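PDB 4NQ0: HAT1-interacting factor 1, which chaperones histones H3 and H4 as a component of the nuclear HAT-B histone acetyltransferase complex and takes part in chromatin assembly and telomere silencing. Local coordinates for residues V18-K30 with L52-I66. Numbering follows the deposited sequence.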
loop_
_atom_site.group_PDB
_atom_site.type_symbol
_atom_site.label_atom_id
_atom_site.label_comp_id
_atom_site.label_asym_id
_atom_site.label_seq_id
_atom_site.Cartn_x
_atom_site.Cartn_y
_atom_site.Cartn_z
ATOM N N VAL A 18 -8.739 -15.899 23.176
ATOM C CA VAL A 18 -7.893 -15.824 21.986
ATOM C C VAL A 18 -7.888 -14.408 21.406
ATOM O O VAL A 18 -6.832 -13.877 21.069
ATOM C CB VAL A 18 -8.330 -16.828 20.907
ATOM C CG1 VAL A 18 -7.613 -16.548 19.598
ATOM C CG2 VAL A 18 -8.064 -18.280 21.371
ATOM N N GLN A 19 -9.067 -13.799 21.316
ATOM C CA GLN A 19 -9.205 -12.436 20.794
ATOM C C GLN A 19 -8.343 -11.435 21.573
ATOM O O GLN A 19 -7.567 -10.679 20.986
ATOM C CB GLN A 19 -10.680 -12.005 20.849
ATOM C CG GLN A 19 -10.944 -10.562 20.482
ATOM C CD GLN A 19 -10.669 -10.269 19.027
ATOM O OE1 GLN A 19 -9.889 -9.373 18.696
ATOM N NE2 GLN A 19 -11.314 -11.022 18.140
ATOM N N ILE A 20 -8.492 -11.447 22.894
ATOM C CA ILE A 20 -7.756 -10.541 23.778
ATOM C C ILE A 20 -6.239 -10.741 23.666
ATOM O O ILE A 20 -5.487 -9.765 23.566
ATOM C CB ILE A 20 -8.222 -10.698 25.249
ATOM C CG1 ILE A 20 -9.572 -9.989 25.438
ATOM C CG2 ILE A 20 -7.185 -10.117 26.225
ATOM N N ASP A 21 -5.800 -11.998 23.642
ATOM C CA ASP A 21 -4.374 -12.303 23.469
ATOM C C ASP A 21 -3.830 -11.751 22.147
ATOM O O ASP A 21 -2.738 -11.166 22.111
ATOM C CB ASP A 21 -4.137 -13.815 23.540
ATOM C CG ASP A 21 -2.724 -14.213 23.118
ATOM O OD1 ASP A 21 -1.836 -14.258 23.995
ATOM O OD2 ASP A 21 -2.509 -14.506 21.920
ATOM N N MET A 22 -4.590 -11.959 21.073
ATOM C CA MET A 22 -4.221 -11.480 19.730
ATOM C C MET A 22 -4.070 -9.958 19.683
ATOM O O MET A 22 -3.106 -9.443 19.117
ATOM C CB MET A 22 -5.268 -11.933 18.708
ATOM C CG MET A 22 -5.051 -11.394 17.306
ATOM S SD MET A 22 -6.099 -12.180 16.075
ATOM C CE MET A 22 -7.732 -11.573 16.485
ATOM N N GLU A 23 -5.014 -9.244 20.284
ATOM C CA GLU A 23 -4.920 -7.787 20.361
ATOM C C GLU A 23 -3.675 -7.328 21.116
ATOM O O GLU A 23 -3.044 -6.358 20.724
ATOM C CB GLU A 23 -6.185 -7.176 20.985
ATOM C CG GLU A 23 -7.445 -7.329 20.128
ATOM C CD GLU A 23 -7.190 -7.087 18.636
ATOM O OE1 GLU A 23 -6.678 -6.004 18.278
ATOM O OE2 GLU A 23 -7.495 -7.987 17.814
ATOM N N ARG A 24 -3.297 -8.030 22.179
ATOM C CA ARG A 24 -2.087 -7.655 22.903
ATOM C C ARG A 24 -0.850 -7.893 22.036
ATOM O O ARG A 24 0.056 -7.063 21.991
ATOM C CB ARG A 24 -1.979 -8.420 24.218
ATOM C CG ARG A 24 -0.965 -7.805 25.188
ATOM C CD ARG A 24 -0.817 -8.620 26.467
ATOM N NE ARG A 24 -2.115 -8.930 27.065
ATOM C CZ ARG A 24 -2.685 -10.135 27.098
ATOM N NH1 ARG A 24 -3.873 -10.276 27.677
ATOM N NH2 ARG A 24 -2.088 -11.205 26.573
ATOM N N GLN A 25 -0.826 -9.019 21.326
ATOM C CA GLN A 25 0.300 -9.353 20.442
ATOM C C GLN A 25 0.499 -8.342 19.299
ATOM O O GLN A 25 1.636 -7.997 18.966
ATOM C CB GLN A 25 0.136 -10.763 19.874
ATOM C CG GLN A 25 0.154 -11.892 20.917
ATOM C CD GLN A 25 1.103 -11.617 22.067
ATOM O OE1 GLN A 25 2.325 -11.499 21.885
ATOM N NE2 GLN A 25 0.547 -11.501 23.259
ATOM N N VAL A 26 -0.603 -7.883 18.708
ATOM C CA VAL A 26 -0.577 -6.813 17.706
ATOM C C VAL A 26 0.082 -5.545 18.280
ATOM O O VAL A 26 0.961 -4.964 17.656
ATOM C CB VAL A 26 -2.009 -6.479 17.201
ATOM C CG1 VAL A 26 -2.048 -5.112 16.486
ATOM C CG2 VAL A 26 -2.520 -7.581 16.294
ATOM N N GLN A 27 -0.329 -5.143 19.482
ATOM C CA GLN A 27 0.244 -3.965 20.140
ATOM C C GLN A 27 1.741 -4.119 20.425
ATOM O O GLN A 27 2.520 -3.173 20.235
ATOM C CB GLN A 27 -0.513 -3.631 21.430
ATOM C CG GLN A 27 -1.904 -3.048 21.184
ATOM C CD GLN A 27 -1.882 -1.781 20.316
ATOM O OE1 GLN A 27 -1.247 -0.771 20.661
ATOM N NE2 GLN A 27 -2.570 -1.845 19.166
ATOM N N ILE A 28 2.137 -5.306 20.875
ATOM C CA ILE A 28 3.546 -5.588 21.117
ATOM C C ILE A 28 4.322 -5.543 19.799
ATOM O O ILE A 28 5.384 -4.927 19.723
ATOM C CB ILE A 28 3.739 -6.954 21.809
ATOM C CG1 ILE A 28 3.198 -6.915 23.239
ATOM C CG2 ILE A 28 5.202 -7.339 21.855
ATOM C CD1 ILE A 28 3.098 -8.285 23.877
ATOM N N ALA A 29 3.781 -6.188 18.765
ATOM C CA ALA A 29 4.424 -6.246 17.461
ATOM C C ALA A 29 4.536 -4.846 16.855
ATOM O O ALA A 29 5.560 -4.498 16.285
ATOM C CB ALA A 29 3.647 -7.163 16.526
ATOM N N LYS A 30 3.464 -4.076 16.983
ATOM C CA LYS A 30 3.414 -2.683 16.554
ATOM C C LYS A 30 4.509 -1.862 17.241
ATOM O O LYS A 30 5.233 -1.107 16.583
ATOM C CB LYS A 30 2.016 -2.126 16.866
ATOM C CG LYS A 30 1.779 -0.648 16.574
ATOM C CD LYS A 30 0.330 -0.238 16.906
ATOM C CE LYS A 30 -0.692 -0.829 15.921
ATOM N NZ LYS A 30 -2.103 -0.819 16.433
ATOM N N LEU A 52 -3.031 -19.374 16.327
ATOM C CA LEU A 52 -4.473 -19.088 16.327
ATOM C C LEU A 52 -5.222 -20.347 15.899
ATOM O O LEU A 52 -4.760 -21.063 15.011
ATOM C CB LEU A 52 -4.828 -17.969 15.354
ATOM C CG LEU A 52 -4.365 -16.558 15.685
ATOM C CD1 LEU A 52 -4.492 -15.687 14.444
ATOM C CD2 LEU A 52 -5.160 -15.979 16.850
ATOM N N PRO A 53 -6.377 -20.620 16.520
ATOM C CA PRO A 53 -7.189 -21.754 16.060
ATOM C C PRO A 53 -7.631 -21.584 14.606
ATOM O O PRO A 53 -7.916 -20.466 14.169
ATOM C CB PRO A 53 -8.398 -21.739 17.002
ATOM C CG PRO A 53 -8.412 -20.396 17.615
ATOM C CD PRO A 53 -6.987 -19.940 17.674
ATOM N N LYS A 54 -7.685 -22.691 13.869
ATOM C CA LYS A 54 -7.903 -22.649 12.423
ATOM C C LYS A 54 -9.363 -22.436 12.006
ATOM O O LYS A 54 -9.621 -22.133 10.840
ATOM C CB LYS A 54 -7.357 -23.922 11.763
ATOM N N ASP A 55 -10.316 -22.581 12.930
ATOM C CA ASP A 55 -11.725 -22.371 12.581
ATOM C C ASP A 55 -12.424 -21.288 13.413
ATOM O O ASP A 55 -12.253 -21.214 14.627
ATOM C CB ASP A 55 -12.505 -23.683 12.689
ATOM C CG ASP A 55 -13.767 -23.683 11.838
ATOM N N GLY A 56 -13.202 -20.443 12.737
ATOM C CA GLY A 56 -14.171 -19.564 13.398
ATOM C C GLY A 56 -13.662 -18.265 14.004
ATOM O O GLY A 56 -14.375 -17.640 14.800
ATOM N N LEU A 57 -12.453 -17.841 13.646
ATOM C CA LEU A 57 -11.956 -16.540 14.095
ATOM C C LEU A 57 -10.998 -15.908 13.106
ATOM O O LEU A 57 -9.864 -16.348 12.974
ATOM C CB LEU A 57 -11.247 -16.650 15.439
ATOM C CG LEU A 57 -10.847 -15.260 15.950
ATOM C CD1 LEU A 57 -12.004 -14.638 16.736
ATOM C CD2 LEU A 57 -9.577 -15.330 16.776
ATOM N N LEU A 58 -11.439 -14.840 12.457
ATOM C CA LEU A 58 -10.597 -14.135 11.500
ATOM C C LEU A 58 -9.522 -13.355 12.233
ATOM O O LEU A 58 -9.833 -12.584 13.129
ATOM C CB LEU A 58 -11.442 -13.193 10.644
ATOM C CG LEU A 58 -11.926 -13.723 9.287
ATOM C CD1 LEU A 58 -11.966 -15.248 9.246
ATOM C CD2 LEU A 58 -13.291 -13.117 8.940
ATOM N N PRO A 59 -8.248 -13.540 11.847
ATOM C CA PRO A 59 -7.185 -12.830 12.530
ATOM C C PRO A 59 -7.187 -11.345 12.203
ATOM O O PRO A 59 -7.772 -10.924 11.200
ATOM C CB PRO A 59 -5.922 -13.495 11.996
ATOM C CG PRO A 59 -6.279 -13.967 10.698
ATOM C CD PRO A 59 -7.725 -14.355 10.744
ATOM N N ASP A 60 -6.549 -10.570 13.068
ATOM C CA ASP A 60 -6.455 -9.127 12.912
ATOM C C ASP A 60 -5.589 -8.843 11.686
ATOM O O ASP A 60 -4.485 -9.358 11.594
ATOM C CB ASP A 60 -5.832 -8.533 14.178
ATOM C CG ASP A 60 -5.891 -7.011 14.221
ATOM O OD1 ASP A 60 -5.702 -6.363 13.172
ATOM O OD2 ASP A 60 -6.126 -6.460 15.328
ATOM N N PRO A 61 -6.094 -8.042 10.729
ATOM C CA PRO A 61 -5.273 -7.706 9.552
ATOM C C PRO A 61 -3.936 -7.039 9.901
ATOM O O PRO A 61 -2.980 -7.146 9.131
ATOM C CB PRO A 61 -6.159 -6.754 8.743
ATOM C CG PRO A 61 -7.362 -6.464 9.600
ATOM C CD PRO A 61 -7.450 -7.468 10.665
ATOM N N GLU A 62 -3.866 -6.351 11.041
ATOM C CA GLU A 62 -2.598 -5.776 11.502
ATOM C C GLU A 62 -1.484 -6.798 11.701
ATOM O O GLU A 62 -0.318 -6.457 11.559
ATOM C CB GLU A 62 -2.790 -5.023 12.809
ATOM C CG GLU A 62 -3.687 -3.830 12.720
ATOM C CD GLU A 62 -2.901 -2.556 12.692
ATOM O OE1 GLU A 62 -2.790 -1.923 13.768
ATOM O OE2 GLU A 62 -2.363 -2.208 11.607
ATOM N N LEU A 63 -1.826 -8.044 12.042
ATOM C CA LEU A 63 -0.820 -9.096 12.139
ATOM C C LEU A 63 -0.118 -9.290 10.799
ATOM O O LEU A 63 1.090 -9.499 10.751
ATOM C CB LEU A 63 -1.427 -10.421 12.607
ATOM C CG LEU A 63 -1.872 -10.457 14.078
ATOM C CD1 LEU A 63 -2.777 -11.633 14.326
ATOM C CD2 LEU A 63 -0.680 -10.491 15.021
ATOM N N PHE A 64 -0.882 -9.202 9.717
ATOM C CA PHE A 64 -0.330 -9.349 8.375
ATOM C C PHE A 64 0.436 -8.105 7.939
ATOM O O PHE A 64 1.545 -8.202 7.396
ATOM C CB PHE A 64 -1.458 -9.704 7.396
ATOM C CG PHE A 64 -1.994 -11.100 7.581
ATOM C CD1 PHE A 64 -1.479 -12.155 6.840
ATOM C CD2 PHE A 64 -2.996 -11.364 8.510
ATOM C CE1 PHE A 64 -1.963 -13.453 7.008
ATOM C CE2 PHE A 64 -3.474 -12.655 8.686
ATOM C CZ PHE A 64 -2.965 -13.695 7.936
ATOM N N THR A 65 -0.116 -6.929 8.226
ATOM C CA THR A 65 0.521 -5.677 7.778
ATOM C C THR A 65 1.814 -5.364 8.531
ATOM O O THR A 65 2.819 -4.979 7.919
ATOM C CB THR A 65 -0.446 -4.484 7.839
ATOM O OG1 THR A 65 -0.805 -4.211 9.199
ATOM C CG2 THR A 65 -1.700 -4.793 7.029
ATOM N N ILE A 66 1.806 -5.565 9.844
ATOM C CA ILE A 66 3.031 -5.444 10.642
ATOM C C ILE A 66 4.070 -6.477 10.201
ATOM O O ILE A 66 5.242 -6.138 10.000
ATOM C CB ILE A 66 2.738 -5.577 12.156
ATOM C CG1 ILE A 66 1.865 -4.404 12.623
ATOM C CG2 ILE A 66 4.033 -5.608 12.957
ATOM C CD1 ILE A 66 1.178 -4.647 13.925
#
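Val-18 CG1 rests over Leu-52 CD2 and Leu-57 CD2, 3.6 Å from the latter. With CG anti to the backbone N (chi1 175°), Met-22 extends to the turn before helix 61-77. Its CG meets Leu-63 CD1. Further along, Val-26 CG2 packs on the branch of Leu-63, and Val-26 CG1 on Glu-62 CB. Ile-66 lays CG2 on Ala-29 CB and CD1 by the backbone of Val-26 and Lys-30.

Helix 14-34 and helix 61-77 run the same way, their segment axes 25° apart, consistent with the stacked antiparallel helices of a TPR-type fold. Helix 38-51 lies between them in the chain, and its Cys-45 touches Ile-66.

Met-22 SD accepts a weak hydrogen bond from Asp-60 N at 3.4 Å. The charged side chains lie along one flank. Asp-60 is the N-cap: its OD1 accepts from Glu-62 N at 2.8 Å. Its OD2 lies 3.0 Å from Glu-23 OE1, the carboxylates nearly coplanar; this closeness of like charges may raise the pKa of one carboxylate. A leucine here would probably leave Glu-62 N without its capping acceptor and fray the helix start. Lys-30 NZ forms a salt bridge with Glu-62 OE1 at 3.0 Å.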